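Beta/alpha-amylase (PDB 3VOC) hydrolyses alpha-1,4-glucosidic bonds of starch, its glycoside hydrolase family 14 beta-amylase domain removing maltose units from the non-reducing ends of the chains. Local coordinates at residues V42-V47 with I93-W98; T80-G85 with A117-L122; V252-L257 with I309-D314; D316-F321 with G353-G358. All coordinates share one frame; numbering follows the deposited sequence.

Interaction 1. Residues V42-V47 with I93-W98; sequences VWWGYV and IPLPSW
At the C-terminal end of the second strand of the (beta/alpha)8 TIM barrel, the chain passes from strand 37-43 into helix 44-47, and segment 93-98, running on from strand 92-93, packs over this turn. The tight part is built from two CH-pi contacts. I93, branched and apolar, packs against two aromatic side chains at once: its CD1 sits over the five-membered ring of W43, 3.6 Å from NE1 and close to the ring normal, while I93 CG2 lies obliquely beside Y46, 3.7 Å from CE1. The second contact belongs to P96, whose puckered pyrrolidine ring crosses W44 at about a right angle, CG and CD toward the indole face, with P96 CG 3.6 Å from the centroid of the W44 five-membered ring and almost exactly above it. Adjacent tryptophans can serve different partners because their first torsions differ: the CG of W43 is anti to the carbonyl carbon (chi1 -66°), that of W44 anti to the backbone N (chi1 -160°). W44 NE1 is held by E48, a calcium ligand, so the proline covers a ring fixed beside the metal site.

Between these apolar grips the contact is polar and wet, yet close at G45; the loose, solvent side is at P94, an exposed residue whose CB points away from 42-47. G45 suits the spot because a CB would clash with P94 O, at 2.3 Å. Its CA instead rests 3.4 Å from P94 O in a CA-H...O contact, and one water accepts from G45 N (3.0 Å) and donates to P94 O (3.1 Å).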
# COMPACT_ATOMS: atom_id res chain seq x y z
N VAL A 42 -9.63 -2.79 -7.85
CA VAL A 42 -10.83 -3.66 -7.86
C VAL A 42 -11.39 -3.54 -6.46
O VAL A 42 -10.95 -4.23 -5.52
CB VAL A 42 -10.49 -5.11 -8.29
CG1 VAL A 42 -11.73 -6.00 -8.35
CG2 VAL A 42 -9.78 -5.10 -9.67
N TRP A 43 -12.32 -2.59 -6.30
CA TRP A 43 -12.79 -2.19 -4.96
C TRP A 43 -13.61 -3.29 -4.26
O TRP A 43 -14.63 -3.75 -4.78
CB TRP A 43 -13.63 -0.90 -5.05
CG TRP A 43 -12.83 0.28 -5.48
CD1 TRP A 43 -12.87 0.90 -6.69
CD2 TRP A 43 -11.85 0.98 -4.69
NE1 TRP A 43 -11.97 1.94 -6.71
CE2 TRP A 43 -11.33 2.01 -5.50
CE3 TRP A 43 -11.36 0.82 -3.39
CZ2 TRP A 43 -10.33 2.89 -5.05
CZ3 TRP A 43 -10.36 1.70 -2.93
CH2 TRP A 43 -9.86 2.73 -3.77
N TRP A 44 -13.19 -3.68 -3.06
CA TRP A 44 -13.97 -4.62 -2.27
C TRP A 44 -15.44 -4.18 -2.14
O TRP A 44 -16.37 -5.00 -2.27
CB TRP A 44 -13.34 -4.79 -0.88
CG TRP A 44 -13.77 -6.06 -0.18
CD1 TRP A 44 -14.52 -7.11 -0.70
CD2 TRP A 44 -13.44 -6.45 1.16
NE1 TRP A 44 -14.68 -8.09 0.24
CE2 TRP A 44 -14.02 -7.72 1.39
CE3 TRP A 44 -12.69 -5.84 2.20
CZ2 TRP A 44 -13.90 -8.38 2.62
CZ3 TRP A 44 -12.55 -6.50 3.39
CH2 TRP A 44 -13.16 -7.76 3.60
N GLY A 45 -15.62 -2.87 -1.92
CA GLY A 45 -16.95 -2.27 -1.74
C GLY A 45 -17.84 -2.40 -2.97
O GLY A 45 -19.06 -2.33 -2.84
N TYR A 46 -17.23 -2.57 -4.14
CA TYR A 46 -17.96 -2.78 -5.39
C TYR A 46 -18.35 -4.23 -5.61
O TYR A 46 -19.35 -4.50 -6.28
CB TYR A 46 -17.11 -2.38 -6.60
CG TYR A 46 -17.08 -0.90 -6.94
CD1 TYR A 46 -17.51 0.07 -6.05
CD2 TYR A 46 -16.55 -0.47 -8.17
CE1 TYR A 46 -17.45 1.44 -6.36
CE2 TYR A 46 -16.50 0.89 -8.51
CZ TYR A 46 -16.94 1.83 -7.60
OH TYR A 46 -16.87 3.18 -7.90
N VAL A 47 -17.54 -5.17 -5.12
CA VAL A 47 -17.66 -6.55 -5.58
C VAL A 47 -18.23 -7.52 -4.55
O VAL A 47 -18.60 -8.63 -4.90
CB VAL A 47 -16.31 -7.12 -6.13
CG1 VAL A 47 -15.77 -6.22 -7.25
CG2 VAL A 47 -15.26 -7.27 -5.01
N ILE A 93 -16.09 5.02 -1.39
CA ILE A 93 -16.18 3.58 -1.62
C ILE A 93 -15.75 2.87 -0.33
O ILE A 93 -14.58 2.47 -0.18
CB ILE A 93 -15.34 3.12 -2.84
CG1 ILE A 93 -15.59 4.04 -4.05
CG2 ILE A 93 -15.63 1.62 -3.15
CD1 ILE A 93 -14.59 3.88 -5.23
N PRO A 94 -16.69 2.71 0.60
CA PRO A 94 -16.36 2.13 1.90
C PRO A 94 -16.12 0.63 1.78
O PRO A 94 -16.41 0.03 0.74
CB PRO A 94 -17.60 2.45 2.76
CG PRO A 94 -18.74 2.48 1.76
CD PRO A 94 -18.13 3.04 0.49
N LEU A 95 -15.55 0.03 2.82
CA LEU A 95 -15.54 -1.44 2.93
C LEU A 95 -16.99 -1.96 2.89
O LEU A 95 -17.91 -1.22 3.24
CB LEU A 95 -14.87 -1.86 4.24
CG LEU A 95 -13.40 -1.47 4.47
CD1 LEU A 95 -12.93 -2.00 5.82
CD2 LEU A 95 -12.50 -1.99 3.34
N PRO A 96 -17.20 -3.22 2.47
CA PRO A 96 -18.55 -3.79 2.49
C PRO A 96 -19.24 -3.53 3.83
O PRO A 96 -18.67 -3.84 4.90
CB PRO A 96 -18.28 -5.28 2.29
CG PRO A 96 -17.06 -5.30 1.38
CD PRO A 96 -16.20 -4.19 1.95
N SER A 97 -20.43 -2.95 3.79
CA SER A 97 -21.07 -2.47 5.01
C SER A 97 -21.45 -3.56 6.01
O SER A 97 -21.51 -3.28 7.21
CB SER A 97 -22.28 -1.60 4.67
OG SER A 97 -23.25 -2.38 3.99
N TRP A 98 -21.70 -4.78 5.52
CA TRP A 98 -22.09 -5.91 6.38
C TRP A 98 -20.96 -6.37 7.30
O TRP A 98 -21.20 -7.10 8.29
CB TRP A 98 -22.62 -7.08 5.55
CG TRP A 98 -21.71 -7.43 4.41
CD1 TRP A 98 -21.83 -7.03 3.11
CD2 TRP A 98 -20.52 -8.21 4.48
NE1 TRP A 98 -20.79 -7.54 2.35
CE2 TRP A 98 -19.97 -8.26 3.18
CE3 TRP A 98 -19.87 -8.89 5.51
CZ2 TRP A 98 -18.79 -8.95 2.89
CZ3 TRP A 98 -18.69 -9.58 5.23
CH2 TRP A 98 -18.17 -9.60 3.93
O HOH W 1 -13.75 -0.91 -0.66

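Interaction 2. Residues T80-G85 with A117-L122; sequences THKCGG and ANSEAL
The loop that follows strand 73-79 probably lines part of the substrate-binding cleft at the C-terminal end of the TIM barrel, and here that loop is fastened to residues 117-122. It carries H81, which probably binds substrate, judging from related enzymes. The direct backbone link is K82 N to E120 O, 2.7 Å long with an angle of 155° at the hydrogen, the donor lying in the carbonyl plane. The same oxygen also receives H81 CA at 3.2 Å as a CA-H...O contact, so one carbonyl steadies both residues. The imidazole leads away from this link; its ND1 is bonded to S157 and its ring meets that of W43, which together would restrict its rotation.

K82 suits its place by being long and charged. Its CG is anti to the backbone N, and a bend at chi3 (69°) curls the ammonium back to S119, where NZ donates to OG over 3.0 Å. The small serine offers this oxygen close to the main chain. A water accepting from both K82 NZ and S119 N adds a second bridge beside it.

The other segment is shaped by an Asx turn, in which N118 OD1 accepts from E120 N at 2.8 Å. N118 ND2 in turn donates to E120 OE1, on the anti lone pair, which holds the buried carboxylate in place. Its other oxygen, E120 OE2, takes a bond of 2.9 Å from a water that also donates to K82 O.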
# COMPACT_ATOMS: atom_id res chain seq x y z
N THR A 80 -8.91 -4.13 -0.96
CA THR A 80 -9.60 -4.34 0.31
C THR A 80 -9.37 -3.11 1.22
O THR A 80 -8.97 -3.22 2.41
CB THR A 80 -9.04 -5.59 0.99
OG1 THR A 80 -7.61 -5.53 0.95
CG2 THR A 80 -9.49 -6.86 0.23
N HIS A 81 -9.57 -1.93 0.65
CA HIS A 81 -9.49 -0.70 1.43
C HIS A 81 -10.58 0.25 0.98
O HIS A 81 -11.20 0.04 -0.06
CB HIS A 81 -8.09 -0.07 1.35
CG HIS A 81 -7.63 0.24 -0.04
ND1 HIS A 81 -7.04 -0.69 -0.86
CD2 HIS A 81 -7.63 1.40 -0.73
CE1 HIS A 81 -6.72 -0.13 -2.01
NE2 HIS A 81 -7.07 1.15 -1.96
N LYS A 82 -10.82 1.28 1.79
CA LYS A 82 -11.86 2.26 1.54
C LYS A 82 -11.32 3.37 0.66
O LYS A 82 -10.14 3.73 0.77
CB LYS A 82 -12.35 2.82 2.89
CG LYS A 82 -13.14 4.13 2.81
CD LYS A 82 -13.95 4.39 4.09
CE LYS A 82 -13.08 4.69 5.29
NZ LYS A 82 -13.92 5.14 6.46
N CYS A 83 -12.16 3.90 -0.23
CA CYS A 83 -11.84 5.14 -0.92
C CYS A 83 -12.64 6.26 -0.28
O CYS A 83 -13.88 6.20 -0.25
CB CYS A 83 -12.17 5.06 -2.42
SG CYS A 83 -11.29 6.27 -3.43
N GLY A 84 -11.95 7.28 0.24
CA GLY A 84 -12.62 8.45 0.82
C GLY A 84 -13.68 8.18 1.89
O GLY A 84 -13.40 7.56 2.91
N GLY A 85 -14.90 8.68 1.66
CA GLY A 85 -16.02 8.40 2.56
C GLY A 85 -16.27 9.48 3.60
O GLY A 85 -17.23 9.41 4.37
N ALA A 117 -10.98 6.79 15.62
CA ALA A 117 -11.15 5.46 15.02
C ALA A 117 -11.12 5.55 13.50
O ALA A 117 -11.82 6.39 12.90
CB ALA A 117 -12.46 4.81 15.49
N ASN A 118 -10.33 4.69 12.87
CA ASN A 118 -10.15 4.70 11.41
C ASN A 118 -10.57 3.34 10.85
O ASN A 118 -10.24 2.30 11.42
CB ASN A 118 -8.70 5.10 11.06
CG ASN A 118 -8.38 5.02 9.56
OD1 ASN A 118 -8.42 3.94 8.97
ND2 ASN A 118 -8.01 6.15 8.95
N SER A 119 -11.33 3.34 9.75
CA SER A 119 -11.81 2.10 9.13
C SER A 119 -11.43 2.03 7.65
O SER A 119 -12.18 1.51 6.84
CB SER A 119 -13.33 1.99 9.30
OG SER A 119 -13.95 3.08 8.64
N GLU A 120 -10.26 2.56 7.29
CA GLU A 120 -9.78 2.52 5.90
C GLU A 120 -9.51 1.11 5.39
O GLU A 120 -9.58 0.85 4.19
CB GLU A 120 -8.50 3.34 5.75
CG GLU A 120 -8.70 4.84 5.68
CD GLU A 120 -7.38 5.52 5.36
OE1 GLU A 120 -6.65 5.85 6.32
OE2 GLU A 120 -7.06 5.65 4.16
N ALA A 121 -9.18 0.20 6.29
CA ALA A 121 -9.00 -1.21 5.96
C ALA A 121 -9.21 -1.99 7.24
O ALA A 121 -9.13 -1.42 8.33
CB ALA A 121 -7.60 -1.46 5.39
N LEU A 122 -9.48 -3.29 7.11
CA LEU A 122 -9.61 -4.15 8.29
C LEU A 122 -8.28 -4.26 9.00
O LEU A 122 -7.24 -4.33 8.36
CB LEU A 122 -10.07 -5.55 7.89
CG LEU A 122 -11.46 -5.66 7.25
CD1 LEU A 122 -11.72 -7.12 6.88
CD2 LEU A 122 -12.51 -5.16 8.24
O HOH W 2 -9.78 -4.49 4.57
O HOH W 3 -7.79 3.54 2.26
O HOH W 4 -12.01 5.79 8.30

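Interaction 3. Residues V252-L257 with I309-D314; sequences VLEKHL and IQKFKD
L257 carries its CG anti to the backbone N (chi1 -172°), whereas F312 keeps its CG beside the backbone N and anti to the carbonyl carbon (chi1 -85°), and these two settings bring a methyl over a ring between neighbouring helices of the outer layer of the TIM barrel. The short helical segments run nearly parallel, 16° apart, with axes 9.9 Å from each other. The CA-CB bond of F312 points away from helix 240-268, yet its ring swings back so that one face receives L257 CD2, 3.8 Å from the centroid. This CH-pi contact is displaced toward the rim, with CD2 only 3.5 Å from F312 CD1. A flat, wide residue suits the site, since F312 also touches A278 and L319 of the barrel strands. An alanine here, lacking the ring face under L257 CD2, would probably loosen the fit of helix 305-315 against helix 240-268 and those strands.

Nearer the surface, K311 uses its aliphatic part, a role suited to a long chain with a charged tip. Bent at chi2, it runs past E254 CB, which is 4.0 Å from K311 CG, and brings its CE within 3.0 Å of the backbone oxygen E254 O. The E254 carboxylate makes a salt bridge to R307 and a hydrogen bond to Q250. K311 CG also lies 3.9 Å from L257 CD2, the same methyl that covers the phenylalanine.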
# COMPACT_ATOMS: atom_id res chain seq x y z
N VAL A 252 3.17 -6.73 13.25
CA VAL A 252 1.75 -6.85 12.90
C VAL A 252 1.52 -6.73 11.38
O VAL A 252 0.81 -7.55 10.78
CB VAL A 252 0.88 -5.84 13.70
CG1 VAL A 252 -0.56 -5.81 13.20
CG2 VAL A 252 0.90 -6.18 15.20
N LEU A 253 2.12 -5.72 10.76
CA LEU A 253 2.09 -5.58 9.30
C LEU A 253 2.77 -6.75 8.60
O LEU A 253 2.27 -7.25 7.59
CB LEU A 253 2.75 -4.27 8.86
CG LEU A 253 2.10 -2.98 9.39
CD1 LEU A 253 2.97 -1.77 9.00
CD2 LEU A 253 0.67 -2.81 8.84
N GLU A 254 3.91 -7.18 9.14
CA GLU A 254 4.66 -8.28 8.52
C GLU A 254 3.86 -9.58 8.53
O GLU A 254 3.80 -10.29 7.53
CB GLU A 254 6.02 -8.49 9.19
CG GLU A 254 6.98 -7.32 9.00
CD GLU A 254 8.17 -7.38 9.94
OE1 GLU A 254 8.01 -7.83 11.09
OE2 GLU A 254 9.26 -6.96 9.54
N LYS A 255 3.22 -9.88 9.67
CA LYS A 255 2.39 -11.08 9.75
C LYS A 255 1.20 -10.98 8.79
O LYS A 255 0.83 -11.96 8.12
CB LYS A 255 1.90 -11.33 11.17
CG LYS A 255 1.05 -12.61 11.27
CD LYS A 255 0.79 -13.01 12.72
CE LYS A 255 -0.07 -14.27 12.79
NZ LYS A 255 -0.59 -14.52 14.17
N HIS A 256 0.63 -9.78 8.68
CA HIS A 256 -0.47 -9.54 7.77
C HIS A 256 -0.03 -9.81 6.33
O HIS A 256 -0.75 -10.46 5.57
CB HIS A 256 -0.96 -8.10 7.94
CG HIS A 256 -2.14 -7.76 7.08
ND1 HIS A 256 -3.34 -8.44 7.16
CD2 HIS A 256 -2.32 -6.78 6.16
CE1 HIS A 256 -4.19 -7.92 6.30
NE2 HIS A 256 -3.60 -6.91 5.68
N LEU A 257 1.16 -9.32 5.96
CA LEU A 257 1.69 -9.55 4.61
C LEU A 257 1.81 -11.05 4.35
O LEU A 257 1.45 -11.53 3.26
CB LEU A 257 3.05 -8.88 4.44
CG LEU A 257 3.65 -8.87 3.03
CD1 LEU A 257 2.83 -7.96 2.10
CD2 LEU A 257 5.12 -8.41 3.09
N ILE A 309 11.40 -5.69 4.06
CA ILE A 309 11.60 -6.12 2.66
C ILE A 309 11.95 -7.60 2.62
O ILE A 309 11.55 -8.31 1.71
CB ILE A 309 12.59 -5.18 1.90
CG1 ILE A 309 11.95 -3.78 1.76
CG2 ILE A 309 12.89 -5.69 0.49
CD1 ILE A 309 12.97 -2.65 1.42
N GLN A 310 12.66 -8.07 3.65
CA GLN A 310 12.86 -9.52 3.84
C GLN A 310 11.54 -10.31 3.87
O GLN A 310 11.47 -11.43 3.35
CB GLN A 310 13.69 -9.82 5.09
CG GLN A 310 14.00 -11.34 5.27
CD GLN A 310 14.78 -11.94 4.11
OE1 GLN A 310 14.45 -13.03 3.61
NE2 GLN A 310 15.82 -11.22 3.67
N LYS A 311 10.51 -9.72 4.48
CA LYS A 311 9.20 -10.38 4.54
C LYS A 311 8.56 -10.49 3.15
O LYS A 311 7.89 -11.48 2.86
CB LYS A 311 8.26 -9.68 5.54
CG LYS A 311 6.98 -10.44 5.84
CD LYS A 311 7.22 -11.63 6.77
CE LYS A 311 5.93 -12.37 7.08
NZ LYS A 311 6.24 -13.75 7.57
N PHE A 312 8.78 -9.48 2.29
CA PHE A 312 8.35 -9.58 0.89
C PHE A 312 9.02 -10.79 0.22
O PHE A 312 8.35 -11.59 -0.43
CB PHE A 312 8.67 -8.29 0.10
CG PHE A 312 7.60 -7.25 0.23
CD1 PHE A 312 7.50 -6.49 1.39
CD2 PHE A 312 6.69 -7.03 -0.81
CE1 PHE A 312 6.51 -5.52 1.53
CE2 PHE A 312 5.69 -6.05 -0.69
CZ PHE A 312 5.60 -5.29 0.49
N LYS A 313 10.33 -10.91 0.40
CA LYS A 313 11.07 -12.03 -0.17
C LYS A 313 10.52 -13.35 0.35
O LYS A 313 10.28 -14.27 -0.43
CB LYS A 313 12.56 -11.93 0.19
CG LYS A 313 13.44 -12.90 -0.59
CD LYS A 313 14.92 -12.62 -0.31
CE LYS A 313 15.86 -13.56 -1.09
NZ LYS A 313 15.64 -13.49 -2.56
N ASP A 314 10.34 -13.44 1.67
CA ASP A 314 9.84 -14.68 2.31
C ASP A 314 8.45 -15.03 1.81
O ASP A 314 8.15 -16.22 1.61
CB ASP A 314 9.82 -14.56 3.84
CG ASP A 314 11.21 -14.46 4.45
OD1 ASP A 314 12.23 -14.76 3.76
OD2 ASP A 314 11.29 -14.08 5.63

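Interaction 4. Residues D316-F321 with G353-G358; sequences DLDLTF and GVRLNG
Strand 318-321, helix 338-352 and strand 356-359 form a beta-alpha-beta unit, and this contact is the pairing of its two parallel strands. L319 bonds through both N and O to the residues flanking L356: its N donates to R355 O (2.9 Å), nearly along the C=O axis, and its O accepts from N357 N (2.8 Å). F321 N then continues the ladder to N357 O (2.8 Å). Side chains alternate between the two faces. L319 and L356 lie side by side, CD2 to CD2 at 4.0 Å, and pack on helix 338-352, where apolar leucines fit; V354 CG1 adds to this layer at 3.8 Å from L319 CB. T320 and N357, both polar, take the other face and share a water. N357 OD1 also accepts from K153, and T320 lies close to K279 and E359, the probable substrate-binding lysine and catalytic proton acceptor.

Toward the N-terminal end of the pairing, D318 and R355 run alongside each other and form a salt bridge. R355 NE donates to D318 OD2 (3.0 Å), which lies in the guanidinium plane, while the nitrogen stands above the carboxylate plane. The buried aspartate also pairs with K153 and R275, so the surrounding positive charges would favour its ionised form. R355 NH2 reaches D5 in a further salt bridge. A leucine in place of R355, without a guanidinium for D318 or D5, would probably weaken the hold on the N-terminal residues and unbalance the D318 charge. Inward polar residues and outward leucines on parallel strands joined through a covering helix typify the TIM barrel.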
# COMPACT_ATOMS: atom_id res chain seq x y z
N ASP A 316 7.29 -14.31 -1.03
CA ASP A 316 7.37 -14.41 -2.48
C ASP A 316 6.37 -13.44 -3.12
O ASP A 316 5.50 -13.84 -3.90
CB ASP A 316 7.14 -15.85 -2.96
CG ASP A 316 7.42 -16.02 -4.44
OD1 ASP A 316 8.35 -15.37 -4.93
OD2 ASP A 316 6.71 -16.79 -5.11
N LEU A 317 6.52 -12.17 -2.74
CA LEU A 317 5.78 -11.03 -3.29
C LEU A 317 6.74 -10.01 -3.86
O LEU A 317 7.82 -9.75 -3.28
CB LEU A 317 4.94 -10.36 -2.20
CG LEU A 317 3.87 -11.24 -1.53
CD1 LEU A 317 3.23 -10.55 -0.35
CD2 LEU A 317 2.79 -11.68 -2.52
N ASP A 318 6.36 -9.42 -4.99
CA ASP A 318 7.14 -8.34 -5.57
C ASP A 318 6.82 -7.05 -4.84
O ASP A 318 5.75 -6.93 -4.24
CB ASP A 318 6.83 -8.19 -7.06
CG ASP A 318 7.37 -9.35 -7.90
OD1 ASP A 318 8.01 -10.26 -7.35
OD2 ASP A 318 7.17 -9.33 -9.12
N LEU A 319 7.74 -6.10 -4.88
CA LEU A 319 7.57 -4.86 -4.12
C LEU A 319 7.32 -3.69 -5.06
O LEU A 319 8.09 -3.45 -5.99
CB LEU A 319 8.82 -4.58 -3.26
CG LEU A 319 8.92 -3.21 -2.58
CD1 LEU A 319 7.80 -3.12 -1.59
CD2 LEU A 319 10.27 -3.06 -1.86
N THR A 320 6.23 -2.97 -4.81
CA THR A 320 5.96 -1.72 -5.50
C THR A 320 6.32 -0.59 -4.54
O THR A 320 5.89 -0.57 -3.37
CB THR A 320 4.49 -1.62 -5.94
OG1 THR A 320 4.22 -2.63 -6.92
CG2 THR A 320 4.16 -0.22 -6.52
N PHE A 321 7.14 0.34 -5.03
CA PHE A 321 7.41 1.53 -4.26
C PHE A 321 6.99 2.75 -5.06
O PHE A 321 6.69 2.64 -6.25
CB PHE A 321 8.88 1.60 -3.80
CG PHE A 321 9.10 2.54 -2.65
CD1 PHE A 321 8.48 2.30 -1.42
CD2 PHE A 321 9.88 3.69 -2.80
CE1 PHE A 321 8.64 3.20 -0.34
CE2 PHE A 321 10.06 4.59 -1.72
CZ PHE A 321 9.44 4.35 -0.51
N GLY A 353 17.29 -9.36 -3.82
CA GLY A 353 16.67 -10.03 -4.95
C GLY A 353 15.15 -9.95 -4.91
O GLY A 353 14.47 -10.85 -5.41
N VAL A 354 14.61 -8.89 -4.31
CA VAL A 354 13.17 -8.62 -4.39
C VAL A 354 12.90 -7.78 -5.63
O VAL A 354 13.46 -6.70 -5.79
CB VAL A 354 12.65 -7.91 -3.11
CG1 VAL A 354 11.17 -7.51 -3.26
CG2 VAL A 354 12.82 -8.83 -1.89
N ARG A 355 12.04 -8.28 -6.52
CA ARG A 355 11.69 -7.56 -7.74
C ARG A 355 10.99 -6.24 -7.43
O ARG A 355 10.02 -6.22 -6.66
CB ARG A 355 10.78 -8.41 -8.62
CG ARG A 355 11.46 -9.69 -9.20
CD ARG A 355 10.43 -10.64 -9.79
NE ARG A 355 9.57 -9.97 -10.77
CZ ARG A 355 9.83 -9.89 -12.08
NH1 ARG A 355 10.93 -10.43 -12.59
NH2 ARG A 355 8.98 -9.28 -12.88
N LEU A 356 11.48 -5.16 -8.04
CA LEU A 356 10.91 -3.83 -7.86
C LEU A 356 9.99 -3.37 -8.99
O LEU A 356 10.30 -3.52 -10.18
CB LEU A 356 12.01 -2.79 -7.71
CG LEU A 356 12.80 -2.78 -6.42
CD1 LEU A 356 14.15 -2.15 -6.70
CD2 LEU A 356 12.06 -2.03 -5.29
N ASN A 357 8.86 -2.80 -8.58
CA ASN A 357 7.97 -2.05 -9.48
C ASN A 357 7.76 -0.66 -8.90
O ASN A 357 7.80 -0.47 -7.68
CB ASN A 357 6.63 -2.78 -9.63
CG ASN A 357 6.78 -4.17 -10.25
OD1 ASN A 357 6.62 -5.18 -9.56
ND2 ASN A 357 7.09 -4.21 -11.54
N GLY A 358 7.52 0.33 -9.76
CA GLY A 358 7.51 1.73 -9.34
C GLY A 358 6.25 2.48 -9.73
O GLY A 358 5.52 2.07 -10.64
O HOH W 5 10.56 -10.65 -6.03
O HOH W 6 4.96 -5.22 -6.95

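In the fold
From the N terminus, residues 42-47 open interaction 1 at the end of the second barrel strand. Residues 80-85 open interaction 2 after the third, before 93-98 closes the first loop; 117-122 then closes the second. The two contacts therefore cross, and touch through I93 N and C83 O, a probable hydrogen bond, tying together the loops above strands two and three. Interactions 3 and 4 follow in series. Interaction 3 closes a loop between helices 240-268 and 305-315, around the fifth strand; interaction 4 joins the sixth and seventh strands. Helix 305-315 leads through 316-317 into strand 318-321, and F312, touching L317 to L319, joins this pair. Interactions 1 and 4 lie on opposite sides of the chain's centre.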